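PDB 1VJN: Zn-dependent hydrolase of metallo-beta-lactamase superfamily TM0207 from Thermotoga maritima, which is a putative zinc-dependent hydrolase of the metallo-beta-lactamase superfamily, probably cleaving its substrate by metal-assisted hydrolysis. Local coordinates for residues N165-P171 against P209-V215; I15-G19 against V216-Q220. One frame throughout, in Å; residues are numbered along the deposited sequence.

Interaction 1: N165-P171 against P209-V215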
# COMPACT_ATOMS: atom_id res chain seq x y z
N ASN A 165 10.16 -6.76 8.02
CA ASN A 165 11.50 -6.20 7.73
C ASN A 165 11.46 -5.13 6.64
O ASN A 165 12.34 -5.05 5.79
CB ASN A 165 12.47 -7.35 7.42
CG ASN A 165 13.94 -6.96 7.61
OD1 ASN A 165 14.30 -6.23 8.55
ND2 ASN A 165 14.80 -7.44 6.72
N ALA A 166 10.43 -4.29 6.69
CA ALA A 166 10.17 -3.28 5.63
C ALA A 166 11.30 -2.25 5.59
O ALA A 166 11.76 -1.79 6.64
CB ALA A 166 8.87 -2.55 5.89
N LYS A 167 11.69 -1.85 4.39
CA LYS A 167 12.73 -0.85 4.21
C LYS A 167 12.10 0.52 3.95
O LYS A 167 12.13 1.37 4.83
CB LYS A 167 13.64 -1.26 3.05
CG LYS A 167 14.31 -2.59 3.23
CD LYS A 167 15.26 -2.54 4.42
CE LYS A 167 15.76 -3.94 4.80
NZ LYS A 167 15.73 -4.15 6.29
N VAL A 168 11.55 0.73 2.76
CA VAL A 168 10.78 1.93 2.50
C VAL A 168 9.43 1.72 3.09
O VAL A 168 8.77 0.72 2.79
CB VAL A 168 10.64 2.22 1.02
CG1 VAL A 168 9.63 3.38 0.79
CG2 VAL A 168 12.00 2.56 0.43
N ILE A 169 9.04 2.63 3.97
CA ILE A 169 7.73 2.60 4.60
C ILE A 169 6.91 3.85 4.24
O ILE A 169 7.34 4.99 4.52
CB ILE A 169 7.89 2.54 6.13
CG1 ILE A 169 8.53 1.23 6.59
CG2 ILE A 169 6.54 2.69 6.76
CD1 ILE A 169 9.10 1.26 8.02
N ILE A 170 5.72 3.66 3.65
CA ILE A 170 4.91 4.79 3.29
C ILE A 170 3.61 4.70 4.09
O ILE A 170 2.82 3.78 3.88
CB ILE A 170 4.64 4.82 1.77
CG1 ILE A 170 5.96 4.94 0.96
CG2 ILE A 170 3.68 5.94 1.40
CD1 ILE A 170 5.89 4.45 -0.47
N PRO A 171 3.41 5.64 5.04
CA PRO A 171 2.14 5.65 5.82
C PRO A 171 0.94 6.12 4.98
O PRO A 171 1.08 6.90 4.00
CB PRO A 171 2.41 6.67 6.94
CG PRO A 171 3.47 7.63 6.35
CD PRO A 171 4.32 6.76 5.42
N PRO A 209 15.79 -1.16 -2.10
CA PRO A 209 16.15 -0.42 -0.89
C PRO A 209 17.12 -1.17 0.01
O PRO A 209 16.84 -2.30 0.36
CB PRO A 209 14.82 -0.23 -0.18
CG PRO A 209 13.78 -0.37 -1.22
CD PRO A 209 14.32 -1.28 -2.24
N LYS A 210 18.24 -0.55 0.37
CA LYS A 210 19.20 -1.16 1.28
C LYS A 210 18.81 -0.85 2.70
O LYS A 210 18.92 -1.70 3.57
CB LYS A 210 20.61 -0.62 1.04
CG LYS A 210 21.22 -0.99 -0.32
CD LYS A 210 22.51 -0.22 -0.62
CE LYS A 210 23.69 -0.61 0.32
NZ LYS A 210 24.48 -1.79 -0.15
N GLU A 211 18.33 0.37 2.95
CA GLU A 211 18.05 0.82 4.31
C GLU A 211 16.62 1.22 4.53
O GLU A 211 15.89 1.49 3.61
CB GLU A 211 18.90 2.03 4.66
CG GLU A 211 20.36 1.89 4.30
CD GLU A 211 21.21 2.92 5.01
OE1 GLU A 211 20.63 3.87 5.61
OE2 GLU A 211 22.46 2.77 4.99
N ARG A 212 16.26 1.29 5.80
CA ARG A 212 14.96 1.72 6.20
C ARG A 212 14.81 3.21 6.03
O ARG A 212 15.67 3.97 6.46
CB ARG A 212 14.69 1.37 7.65
CG ARG A 212 13.38 1.99 8.10
CD ARG A 212 12.83 1.39 9.30
NE ARG A 212 12.27 0.08 9.02
CZ ARG A 212 11.75 -0.70 9.95
NH1 ARG A 212 11.76 -0.31 11.23
NH2 ARG A 212 11.25 -1.88 9.62
N LYS A 213 13.70 3.61 5.43
CA LYS A 213 13.36 5.03 5.32
C LYS A 213 11.84 5.19 5.29
O LYS A 213 11.16 4.57 4.47
CB LYS A 213 13.95 5.62 4.06
CG LYS A 213 14.00 7.14 4.05
CD LYS A 213 14.78 7.65 2.82
CE LYS A 213 14.31 7.02 1.47
NZ LYS A 213 14.92 7.64 0.24
N VAL A 214 11.33 6.01 6.20
CA VAL A 214 9.94 6.39 6.17
C VAL A 214 9.76 7.56 5.17
O VAL A 214 10.46 8.57 5.24
CB VAL A 214 9.47 6.75 7.58
CG1 VAL A 214 8.06 7.26 7.54
CG2 VAL A 214 9.57 5.54 8.49
N VAL A 215 8.87 7.38 4.20
CA VAL A 215 8.61 8.37 3.16
C VAL A 215 7.16 8.78 3.23
O VAL A 215 6.26 7.94 3.04
CB VAL A 215 8.91 7.83 1.76
CG1 VAL A 215 8.47 8.84 0.67
CG2 VAL A 215 10.38 7.52 1.63
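Val168 pairs with Lys213 and Ile169 with Val214 in a parallel ladder, the two strand axes approaching to 4.6 Å at an angle of 30°. These are neighbouring strands of one of the two mixed sheets of the metallo-hydrolase fold. Three backbone hydrogen bonds join them. Lys213 N donates to Lys167 O, Ile169 N to Lys213 O at 2.9 Å, and Val215 N to Ile169 O. Strand 141-145 pairs with the other edge of 168-172.

On the face of Val168 and Lys213, the packing at Val168 is apolar. Val168 CG2, set beside its own backbone N, meets Pro209 CG at 3.8 Å, the two side chains crossing at about a right angle. Ile170 CG1 lies near Val215 CB. Just ahead of the ladder, Lys167 CB packs on Pro209 CB at 3.6 Å.

The face of Ile169 and Val214 turns to helices 154-163 and 187-190. Ile169 CB touches Val214 CG2. Asn165, with positive phi, ends helix 154-163 in a Schellman motif, and Arg212 ties the chain just after it. CG of Arg212 is anti to the backbone N, and the chain bends at chi3 (-74°). This brings the guanidinium edge to the Ala166 carbonyl, while NH1 makes a salt bridge to Asp162 of that helix. Ile169 CD1 sits over one guanidinium face, toward its rim, 3.5 Å from NE. Both bonds to Ala166 O lie in the guanidinium plane: NE at 3.1 Å, nearly along the C=O axis, and NH2 at 3.0 Å, on a lone pair.

Interaction 2: I15-G19 against V216-Q220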
# COMPACT_ATOMS: atom_id res chain seq x y z
N ILE A 15 6.16 4.83 -7.99
CA ILE A 15 4.92 4.82 -7.20
C ILE A 15 4.35 6.21 -7.22
O ILE A 15 5.08 7.18 -6.95
CB ILE A 15 5.19 4.42 -5.75
CG1 ILE A 15 5.78 3.00 -5.65
CG2 ILE A 15 3.88 4.51 -4.92
CD1 ILE A 15 6.68 2.79 -4.45
N THR A 16 3.06 6.30 -7.55
CA THR A 16 2.31 7.55 -7.56
C THR A 16 1.14 7.43 -6.62
O THR A 16 0.36 6.50 -6.71
CB THR A 16 1.77 7.87 -8.99
OG1 THR A 16 2.87 8.08 -9.90
CG2 THR A 16 1.02 9.21 -9.02
N TRP A 17 1.00 8.40 -5.75
CA TRP A 17 -0.11 8.43 -4.84
C TRP A 17 -1.18 9.38 -5.38
O TRP A 17 -0.90 10.50 -5.75
CB TRP A 17 0.37 8.87 -3.46
CG TRP A 17 -0.66 8.77 -2.41
CD1 TRP A 17 -1.64 7.81 -2.28
CD2 TRP A 17 -0.79 9.62 -1.30
NE1 TRP A 17 -2.38 8.05 -1.17
CE2 TRP A 17 -1.88 9.17 -0.55
CE3 TRP A 17 -0.11 10.77 -0.87
CZ2 TRP A 17 -2.28 9.80 0.63
CZ3 TRP A 17 -0.51 11.39 0.30
CH2 TRP A 17 -1.59 10.90 1.04
N PHE A 18 -2.42 8.90 -5.41
CA PHE A 18 -3.58 9.68 -5.85
C PHE A 18 -4.50 10.06 -4.69
O PHE A 18 -5.53 10.71 -4.89
CB PHE A 18 -4.35 8.87 -6.89
CG PHE A 18 -3.63 8.73 -8.17
CD1 PHE A 18 -3.57 9.78 -9.05
CD2 PHE A 18 -2.95 7.57 -8.47
CE1 PHE A 18 -2.91 9.66 -10.22
CE2 PHE A 18 -2.27 7.45 -9.65
CZ PHE A 18 -2.25 8.49 -10.52
N GLY A 19 -4.13 9.65 -3.49
CA GLY A 19 -4.88 9.95 -2.28
C GLY A 19 -5.59 8.73 -1.74
O GLY A 19 -5.72 7.74 -2.42
N VAL A 216 6.94 10.07 3.48
CA VAL A 216 5.64 10.69 3.56
C VAL A 216 5.38 11.35 2.21
O VAL A 216 6.10 12.27 1.81
CB VAL A 216 5.58 11.78 4.66
CG1 VAL A 216 4.16 12.33 4.80
CG2 VAL A 216 6.02 11.22 5.97
N MSE A 217 4.38 10.87 1.50
CA MSE A 217 3.98 11.43 0.21
C MSE A 217 2.86 12.43 0.43
O MSE A 217 2.31 12.51 1.51
CB MSE A 217 3.51 10.30 -0.73
CG MSE A 217 4.48 9.15 -0.77
SE MSE A 217 4.25 7.85 -2.25
CE MSE A 217 4.49 9.06 -3.82
N GLU A 218 2.56 13.18 -0.62
CA GLU A 218 1.60 14.29 -0.61
C GLU A 218 0.93 14.38 -1.97
O GLU A 218 1.61 14.36 -2.98
CB GLU A 218 2.32 15.62 -0.33
CG GLU A 218 1.36 16.79 -0.19
CD GLU A 218 2.02 18.14 -0.38
OE1 GLU A 218 2.90 18.49 0.44
OE2 GLU A 218 1.65 18.86 -1.35
N VAL A 219 -0.40 14.47 -2.00
CA VAL A 219 -1.12 14.51 -3.28
C VAL A 219 -0.94 15.90 -3.88
O VAL A 219 -1.20 16.89 -3.22
CB VAL A 219 -2.62 14.16 -3.15
CG1 VAL A 219 -3.29 14.13 -4.52
CG2 VAL A 219 -2.81 12.82 -2.46
N GLN A 220 -0.48 15.93 -5.14
CA GLN A 220 0.01 17.16 -5.81
C GLN A 220 1.53 17.10 -6.04
O GLN A 220 2.34 16.99 -5.08
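Trp17 holds CG anti to its backbone N (chi1 -173°), which carries the indole across to Met217 and Val219. On the other side, Val219 places its methyl CG2 over the indole. The selenomethionine Met217 bends at chi3 (60°), turning CE back toward the strand.

The contact joins strand 13-19, from one sheet of the metallo-hydrolase fold, to the C-terminal tail that follows strand 213-216 of the other sheet. It thus bridges the two layers of the fold. Trp17 is its centre. Val219 CG2 makes a CH-pi contact with the six-membered ring, 3.8 Å from the centroid and 13° off the ring normal. The same methyl packs on Gly19 CA at 3.5 Å. Gly19 CA lies over the same face of the indole as the methyl, toward the NE1 end. Glycine suits the backbone angles here, since a beta carbon would crowd the carbonyl O of Phe18.

Glu218 N approaches the ring edge in plane, 3.6 Å from Trp17 CE3. Met217 O comes obliquely to CZ3 at 3.3 Å. Met217 CB comes beside Trp17 CE3 at 3.7 Å, on the side of the ring plane away from Val219 CG2. Met217 SE lies near Ile15 CG2 at 4.3 Å. The methyl CE reaches Ile15 O at 3.7 Å.

Beyond the two segments, Trp17 NE1 hydrogen-bonds to His20 O and the ring stacks with Phe23, which is consistent with a fixed ring rotation. Trp17 O is buried by the contact and has no partner in the model. No hydrogen bond crosses between the segments, so this hold on the tail is one of apolar and CH-pi packing, with little directional polar chemistry.

The two contacts share one strand and its continuation: 209-215 supplies the sheet partner of interaction 1, and 216-220 runs from that strand's end into the C-terminal tail. Interaction 1 works within a sheet, by backbone hydrogen bonds, with a polar arginine grip at the helix end. Interaction 2 works between the two sheets, by side-chain packing around one indole. Both are partly buried. Interaction 1 is buried at Val168, Ile169, Val214 and Val215 and exposed at Lys210 and Glu211; interaction 2 is buried at Met217 and exposed at Glu218 and Val219. They meet where Ile170 CG2 packs on Met217 CG at 4.0 Å. Interaction 1 is nested inside the chain loop that interaction 2 closes.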